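Side-chain contacts in GH62 hydrolase (Scytalidium thermophilum, PDB 4PVA), which probably releases L-arabinose side groups from arabinoxylan, as an alpha-L-arabinofuranosidase of glycoside hydrolase family 62: residues A[146-150]-A[151-155]; A[193-196]-A[197-201]; A[320-323]-A[324-328]. All coordinates share one frame; numbering follows the deposited sequence.

Interaction 1: residues A[146-150]-A[151-155]; sequences NGMPK and IIADN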
loop_
_atom_site.group_PDB
_atom_site.type_symbol
_atom_site.label_atom_id
_atom_site.label_comp_id
_atom_site.label_asym_id
_atom_site.label_seq_id
_atom_site.Cartn_x
_atom_site.Cartn_y
_atom_site.Cartn_z
ATOM N N ASN A 146 20.086 12.322 -2.809
ATOM C CA ASN A 146 20.756 12.597 -4.089
ATOM C C ASN A 146 19.939 12.197 -5.287
ATOM O O ASN A 146 20.387 12.440 -6.411
ATOM C CB ASN A 146 22.125 11.935 -4.129
ATOM C CG ASN A 146 23.027 12.490 -3.070
ATOM O OD1 ASN A 146 23.113 13.711 -2.919
ATOM N ND2 ASN A 146 23.616 11.623 -2.276
ATOM N N GLY A 147 18.761 11.602 -5.086
ATOM C CA GLY A 147 17.952 11.193 -6.231
ATOM C C GLY A 147 17.831 9.687 -6.391
ATOM O O GLY A 147 18.112 8.883 -5.472
HETATM N N MSE A 148 17.421 9.270 -7.579
HETATM C CA MSE A 148 17.158 7.863 -7.825
HETATM C C MSE A 148 18.461 7.087 -7.672
HETATM O O MSE A 148 19.470 7.392 -8.323
HETATM C CB MSE A 148 16.613 7.651 -9.234
HETATM C CG MSE A 148 16.301 6.176 -9.422
HETATM SE SE MSE A 148 15.614 5.791 -11.221
HETATM C CE MSE A 148 14.001 6.877 -11.219
ATOM N N PRO A 149 18.467 6.038 -6.836
ATOM C CA PRO A 149 19.664 5.198 -6.712
ATOM C C PRO A 149 20.124 4.602 -8.030
ATOM O O PRO A 149 19.333 4.255 -8.903
ATOM C CB PRO A 149 19.188 4.095 -5.785
ATOM C CG PRO A 149 18.156 4.742 -4.945
ATOM C CD PRO A 149 17.426 5.656 -5.877
ATOM N N LYS A 150 21.446 4.442 -8.141
ATOM C CA LYS A 150 22.062 3.835 -9.300
ATOM C C LYS A 150 21.449 2.495 -9.678
ATOM O O LYS A 150 21.176 2.238 -10.837
ATOM C CB LYS A 150 23.550 3.629 -9.038
ATOM C CG LYS A 150 24.264 3.064 -10.247
ATOM C CD LYS A 150 25.764 3.061 -10.028
ATOM C CE LYS A 150 26.492 2.741 -11.305
ATOM N NZ LYS A 150 26.222 1.367 -11.757
ATOM N N ILE A 151 21.223 1.604 -8.711
ATOM C CA ILE A 151 20.741 0.270 -9.045
ATOM C C ILE A 151 19.352 0.338 -9.683
ATOM O O ILE A 151 19.013 -0.456 -10.537
ATOM C CB ILE A 151 20.762 -0.665 -7.825
ATOM C CG1 ILE A 151 20.556 -2.106 -8.277
ATOM C CG2 ILE A 151 19.745 -0.281 -6.779
ATOM C CD1 ILE A 151 20.834 -3.127 -7.174
ATOM N N ILE A 152 18.546 1.291 -9.249
ATOM C CA ILE A 152 17.199 1.451 -9.787
ATOM C C ILE A 152 17.307 2.092 -11.192
ATOM O O ILE A 152 16.725 1.587 -12.143
ATOM C CB ILE A 152 16.285 2.253 -8.854
ATOM C CG1 ILE A 152 16.216 1.538 -7.524
ATOM C CG2 ILE A 152 14.890 2.376 -9.446
ATOM C CD1 ILE A 152 15.268 2.156 -6.529
ATOM N N ALA A 153 18.113 3.158 -11.356
ATOM C CA ALA A 153 18.342 3.733 -12.687
ATOM C C ALA A 153 18.898 2.714 -13.689
ATOM O O ALA A 153 18.518 2.708 -14.871
ATOM C CB ALA A 153 19.259 4.962 -12.599
ATOM N N ASP A 154 19.741 1.808 -13.210
ATOM C CA ASP A 154 20.340 0.809 -14.092
ATOM C C ASP A 154 19.383 -0.280 -14.505
ATOM O O ASP A 154 19.619 -0.963 -15.506
ATOM C CB ASP A 154 21.511 0.119 -13.412
ATOM C CG ASP A 154 22.767 0.979 -13.339
ATOM O OD1 ASP A 154 22.841 2.049 -13.984
ATOM O OD2 ASP A 154 23.682 0.572 -12.574
ATOM N N ASN A 155 18.322 -0.517 -13.735
ATOM C CA ASN A 155 17.443 -1.675 -13.996
ATOM C C ASN A 155 15.997 -1.312 -14.317
ATOM O O ASN A 155 15.184 -2.194 -14.570
ATOM C CB ASN A 155 17.475 -2.602 -12.780
ATOM C CG ASN A 155 18.772 -3.356 -12.668
ATOM O OD1 ASN A 155 18.996 -4.316 -13.410
ATOM N ND2 ASN A 155 19.649 -2.905 -11.796
#
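M148, P149 and K150 meet I152, A153 and D154 in a local contact one helical turn long, where the loop after strand 141-142 enters the short helix 150-155. P149 takes the N-cap position, and its carbonyl oxygen receives A153 N at 3.0 Å in a nearly straight bond (175°). A proline suits this place: its ring fixes phi where the chain turns into the helix, and its carbonyl still starts the helical bonding. The next bond of the series runs from D154 N to K150 O.

The same pair is tied on the outside by a salt bridge, K150 NZ to D154 OD2 at 2.8 Å, made to the syn lone pair of the carboxylate. The lysine chain is extended as far as CE and then bends (chi4 -66°), which brings the ammonium group back over the aspartate one turn on. Selenomethionine M148, with CG anti to its backbone nitrogen, is extended as far as SE before bending at chi3, and crosses I152 at about a right angle, with SE 3.9 Å from I152 CG2. SE also lies 4.0 Å from CB of A153, whose small side chain lets the selenium come close to the backbone. One turn further along, N155 ND2 donates to I151 O at 2.8 Å, on a lone pair in the carbonyl plane.

Around the helix, E206 accepts the N-H of I151, P149 and I152 rest on W161, I152 also touches Y191 of strand 189-196, and I151 and N155 lean on I209 of strand 208-212.

Interaction 2: residues A[193-196]-A[197-201]; sequences SQTT and LAQFP
The F200 ring has T195 at its edge, near the ring plane, where T195 CG2 comes to 4.2 Å from F200 CD1, while P201 CB sits 4.0 Å above the plane, over the centre of one face. The peptide bond before P201 is cis, which folds the proline back onto the ring. F108 stacks with the same ring and Y115 meets it at about 60°, so a large flat hydrocarbon is well placed in this buried spot.

The polar side of the contact belongs to T196. Its OG1 lies between the backbone nitrogen and the carbonyl carbon (chi1 65°), a position that turns the hydroxyl forward along the chain to accept Q199 N at 3.2 Å. T196 O in turn takes F200 N at 3.0 Å. Q199 runs obliquely across both threonines, its CG 3.3 Å from T196 OG1 and its CB 3.5 Å from T195 OG1. The T195 hydroxyl has its hydrogen bond with the carbonyl of R202, further round the loop. Threonine thus serves twice here, with the branched shape suited to a strand and an oxygen that reaches backbone groups.

Side-chain and carbonyl oxygens of one threonine receiving N-H groups three and four residues on form an ST motif. It turns the chain at the end of strand 189-196, in a four-stranded antiparallel sheet consistent with one blade of the five-bladed beta-propeller of family 62.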
loop_
_atom_site.group_PDB
_atom_site.type_symbol
_atom_site.label_atom_id
_atom_site.label_comp_id
_atom_site.label_asym_id
_atom_site.label_seq_id
_atom_site.Cartn_x
_atom_site.Cartn_y
_atom_site.Cartn_z
ATOM N N SER A 193 15.858 -1.005 0.725
ATOM C CA SER A 193 16.913 -0.282 1.480
ATOM C C SER A 193 16.634 -0.411 2.962
ATOM O O SER A 193 15.534 -0.774 3.377
ATOM C CB SER A 193 16.939 1.198 1.129
ATOM O OG SER A 193 17.355 1.411 -0.226
ATOM N N GLN A 194 17.626 -0.043 3.781
ATOM C CA GLN A 194 17.446 -0.052 5.227
ATOM C C GLN A 194 18.199 1.083 5.883
ATOM O O GLN A 194 19.174 1.613 5.352
ATOM C CB GLN A 194 17.889 -1.388 5.819
ATOM C CG GLN A 194 19.368 -1.660 5.632
ATOM C CD GLN A 194 19.782 -3.008 6.116
ATOM O OE1 GLN A 194 19.243 -4.028 5.707
ATOM N NE2 GLN A 194 20.767 -3.024 6.995
ATOM N N THR A 195 17.746 1.368 7.090
ATOM C CA THR A 195 18.462 2.249 8.032
ATOM C C THR A 195 18.101 1.789 9.429
ATOM O O THR A 195 17.281 0.920 9.623
ATOM C CB THR A 195 18.101 3.724 7.799
ATOM O OG1 THR A 195 19.055 4.524 8.552
ATOM C CG2 THR A 195 16.707 4.054 8.218
ATOM N N THR A 196 18.747 2.311 10.464
ATOM C CA THR A 196 18.394 1.919 11.820
ATOM C C THR A 196 17.195 2.724 12.314
ATOM O O THR A 196 16.945 3.840 11.846
ATOM C CB THR A 196 19.551 2.108 12.803
ATOM O OG1 THR A 196 19.839 3.495 12.895
ATOM C CG2 THR A 196 20.763 1.312 12.354
ATOM N N LEU A 197 16.503 2.164 13.313
ATOM C CA LEU A 197 15.390 2.867 13.920
ATOM C C LEU A 197 15.847 4.238 14.467
ATOM O O LEU A 197 15.162 5.233 14.317
ATOM C CB LEU A 197 14.766 1.997 15.022
ATOM C CG LEU A 197 13.430 2.470 15.562
ATOM C CD1 LEU A 197 12.288 2.209 14.598
ATOM C CD2 LEU A 197 13.081 1.792 16.855
ATOM N N ALA A 198 17.020 4.250 15.093
ATOM C CA ALA A 198 17.616 5.486 15.647
ATOM C C ALA A 198 17.814 6.557 14.590
ATOM O O ALA A 198 17.618 7.751 14.859
ATOM C CB ALA A 198 18.920 5.165 16.331
ATOM N N GLN A 199 18.221 6.180 13.374
ATOM C CA GLN A 199 18.430 7.140 12.289
ATOM C C GLN A 199 17.188 7.577 11.509
ATOM O O GLN A 199 17.171 8.680 10.966
ATOM C CB GLN A 199 19.428 6.591 11.298
ATOM C CG GLN A 199 20.823 6.460 11.870
ATOM C CD GLN A 199 21.897 6.255 10.829
ATOM O OE1 GLN A 199 21.757 6.635 9.693
ATOM N NE2 GLN A 199 23.022 5.705 11.254
ATOM N N PHE A 200 16.189 6.681 11.419
ATOM C CA PHE A 200 15.003 6.884 10.585
ATOM C C PHE A 200 14.435 8.285 10.778
ATOM O O PHE A 200 14.244 8.665 11.920
ATOM C CB PHE A 200 13.956 5.840 10.941
ATOM C CG PHE A 200 12.733 5.913 10.083
ATOM C CD1 PHE A 200 12.693 5.179 8.867
ATOM C CD2 PHE A 200 11.674 6.749 10.402
ATOM C CE1 PHE A 200 11.592 5.290 8.033
ATOM C CE2 PHE A 200 10.572 6.838 9.569
ATOM C CZ PHE A 200 10.550 6.110 8.387
ATOM N N PRO A 201 14.100 9.004 9.717
ATOM C CA PRO A 201 14.051 8.598 8.301
ATOM C C PRO A 201 15.338 8.747 7.533
ATOM O O PRO A 201 15.339 8.520 6.322
ATOM C CB PRO A 201 12.989 9.526 7.718
ATOM C CG PRO A 201 13.134 10.780 8.571
ATOM C CD PRO A 201 13.427 10.298 9.938
#

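Interaction 3: residues A[320-323]-A[324-328]; sequences QGVD and PNAQT. With PO4 (phosphate ion), chain F.
D323 to A326 form a type I beta turn, closed by A326 N bonding to D323 O at 3.1 Å. The first two positions suit their residues. P324 comes second, where its ring holds phi near the value the turn needs and where no N-H is required. D323 comes first, and its side chain adds a second bond: with CG anti to the backbone nitrogen (chi1 -179°), the carboxylate lies over the turn and OD1 accepts N325 N at 2.9 Å. The N-H arrives from above the carboxylate plane, 46° out of it, yet the bond itself is nearly straight. This is an Asx turn built on the beta turn. N325 packs its CB 3.5 Å from the same oxygen. V322 CG2 approaches A326 CB at 4.4 Å, a light apolar touch for which a small alanine is enough. A water donates to D323 O at 2.8 Å and, weakly, to A326 O.

At the start of the segment, Q320 takes no part in the turn. Its NE2 donates to O4 of a phosphate ion at 3.1 Å and also bonds to S294 OG, while its OE1 accepts D47 N. K46, R251, H295 and Y330 also bind the phosphate, which probably came from the crystallisation liquor. A leucine in place of Q320 would probably leave D47 N without this acceptor and the phosphate with one donor fewer.

The chemistry is therefore divided: the exposed turn depends on two backbone N-H groups, one received by the carbonyl and the other by the carboxylate of D323, with a water on D323 O, whereas the buried glutamine uses both ends of its amide and is one of several groups, K46, R251 and H295 among them, that hold the phosphate.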
loop_
_atom_site.group_PDB
_atom_site.type_symbol
_atom_site.label_atom_id
_atom_site.label_comp_id
_atom_site.label_asym_id
_atom_site.label_seq_id
_atom_site.Cartn_x
_atom_site.Cartn_y
_atom_site.Cartn_z
ATOM N N GLN A 320 -8.462 -0.869 -4.715
ATOM C CA GLN A 320 -9.033 -0.188 -5.861
ATOM C C GLN A 320 -9.525 -1.223 -6.875
ATOM O O GLN A 320 -8.854 -2.191 -7.184
ATOM C CB GLN A 320 -8.064 0.805 -6.487
ATOM C CG GLN A 320 -6.852 0.170 -7.191
ATOM C CD GLN A 320 -5.760 1.132 -7.599
ATOM O OE1 GLN A 320 -5.625 2.204 -7.031
ATOM N NE2 GLN A 320 -4.975 0.750 -8.585
ATOM N N GLY A 321 -10.749 -0.991 -7.365
ATOM C CA GLY A 321 -11.352 -1.821 -8.407
ATOM C C GLY A 321 -11.904 -0.939 -9.494
ATOM O O GLY A 321 -12.007 0.288 -9.346
ATOM N N VAL A 322 -12.223 -1.550 -10.612
ATOM C CA VAL A 322 -12.679 -0.786 -11.764
ATOM C C VAL A 322 -13.548 -1.672 -12.614
ATOM O O VAL A 322 -13.321 -2.862 -12.704
ATOM C CB VAL A 322 -11.447 -0.250 -12.555
ATOM C CG1 VAL A 322 -10.626 -1.352 -13.163
ATOM C CG2 VAL A 322 -11.858 0.742 -13.622
ATOM N N ASP A 323 -14.539 -1.063 -13.259
ATOM C CA ASP A 323 -15.394 -1.770 -14.202
ATOM C C ASP A 323 -14.507 -2.371 -15.284
ATOM O O ASP A 323 -13.742 -1.641 -15.922
ATOM C CB ASP A 323 -16.378 -0.749 -14.802
ATOM C CG ASP A 323 -17.360 -1.355 -15.799
ATOM O OD1 ASP A 323 -17.143 -2.459 -16.302
ATOM O OD2 ASP A 323 -18.348 -0.635 -16.084
ATOM N N PRO A 324 -14.562 -3.705 -15.489
ATOM C CA PRO A 324 -13.690 -4.360 -16.459
ATOM C C PRO A 324 -13.925 -3.912 -17.884
ATOM O O PRO A 324 -13.055 -4.117 -18.724
ATOM C CB PRO A 324 -13.991 -5.864 -16.279
ATOM C CG PRO A 324 -15.277 -5.932 -15.582
ATOM C CD PRO A 324 -15.443 -4.666 -14.799
ATOM N N ASN A 325 -15.059 -3.266 -18.135
ATOM C CA ASN A 325 -15.406 -2.804 -19.469
ATOM C C ASN A 325 -15.075 -1.349 -19.732
ATOM O O ASN A 325 -15.334 -0.841 -20.818
ATOM C CB ASN A 325 -16.888 -3.075 -19.719
ATOM C CG ASN A 325 -17.218 -4.560 -19.657
ATOM O OD1 ASN A 325 -16.598 -5.378 -20.342
ATOM N ND2 ASN A 325 -18.166 -4.922 -18.797
ATOM N N ALA A 326 -14.497 -0.665 -18.749
ATOM C CA ALA A 326 -14.086 0.725 -18.936
ATOM C C ALA A 326 -13.010 0.813 -20.011
ATOM O O ALA A 326 -12.090 0.022 -20.028
ATOM C CB ALA A 326 -13.585 1.326 -17.629
ATOM N N GLN A 327 -13.162 1.780 -20.917
ATOM C CA GLN A 327 -12.245 2.006 -22.025
ATOM C C GLN A 327 -11.801 3.462 -22.005
ATOM O O GLN A 327 -12.418 4.327 -22.606
ATOM C CB GLN A 327 -12.954 1.746 -23.332
ATOM C CG GLN A 327 -13.344 0.307 -23.604
ATOM C CD GLN A 327 -14.023 0.170 -24.958
ATOM O OE1 GLN A 327 -13.848 1.016 -25.842
ATOM N NE2 GLN A 327 -14.805 -0.876 -25.122
ATOM N N THR A 328 -10.735 3.755 -21.277
ATOM C CA THR A 328 -10.248 5.117 -21.117
ATOM C C THR A 328 -8.716 5.145 -21.176
ATOM O O THR A 328 -8.060 4.115 -21.072
ATOM C CB THR A 328 -10.675 5.711 -19.758
ATOM O OG1 THR A 328 -9.991 5.018 -18.706
ATOM C CG2 THR A 328 -12.152 5.579 -19.502
HETATM P P PO4 F . -1.763 1.565 -10.168
HETATM O O1 PO4 F . -2.206 0.087 -10.287
HETATM O O2 PO4 F . -0.232 1.622 -10.360
HETATM O O3 PO4 F . -2.391 2.302 -11.328
HETATM O O4 PO4 F . -2.162 2.082 -8.868
HETATM O O HOH W 1 -11.232 -1.582 -17.070
#

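Interactions 1 and 2 are partly buried and lean on the same sheet: helix 150-155 packs against strands 189-196 and 208-212, and interaction 2 turns the chain between those two strands. Their centres are 19 Å apart, with no direct touch. Interaction 3 lies on the opposite side of the chain's centre from interaction 2, begins at the end of strand 316-321 of another sheet and runs into the loop beyond, and is a surface contact. All three place an oxygen to receive N-H groups just ahead in the chain, but the additions differ: a salt bridge and selenium packing in interaction 1, a threonine hydroxyl beside an aromatic cluster in interaction 2, and a carboxylate with water in interaction 3.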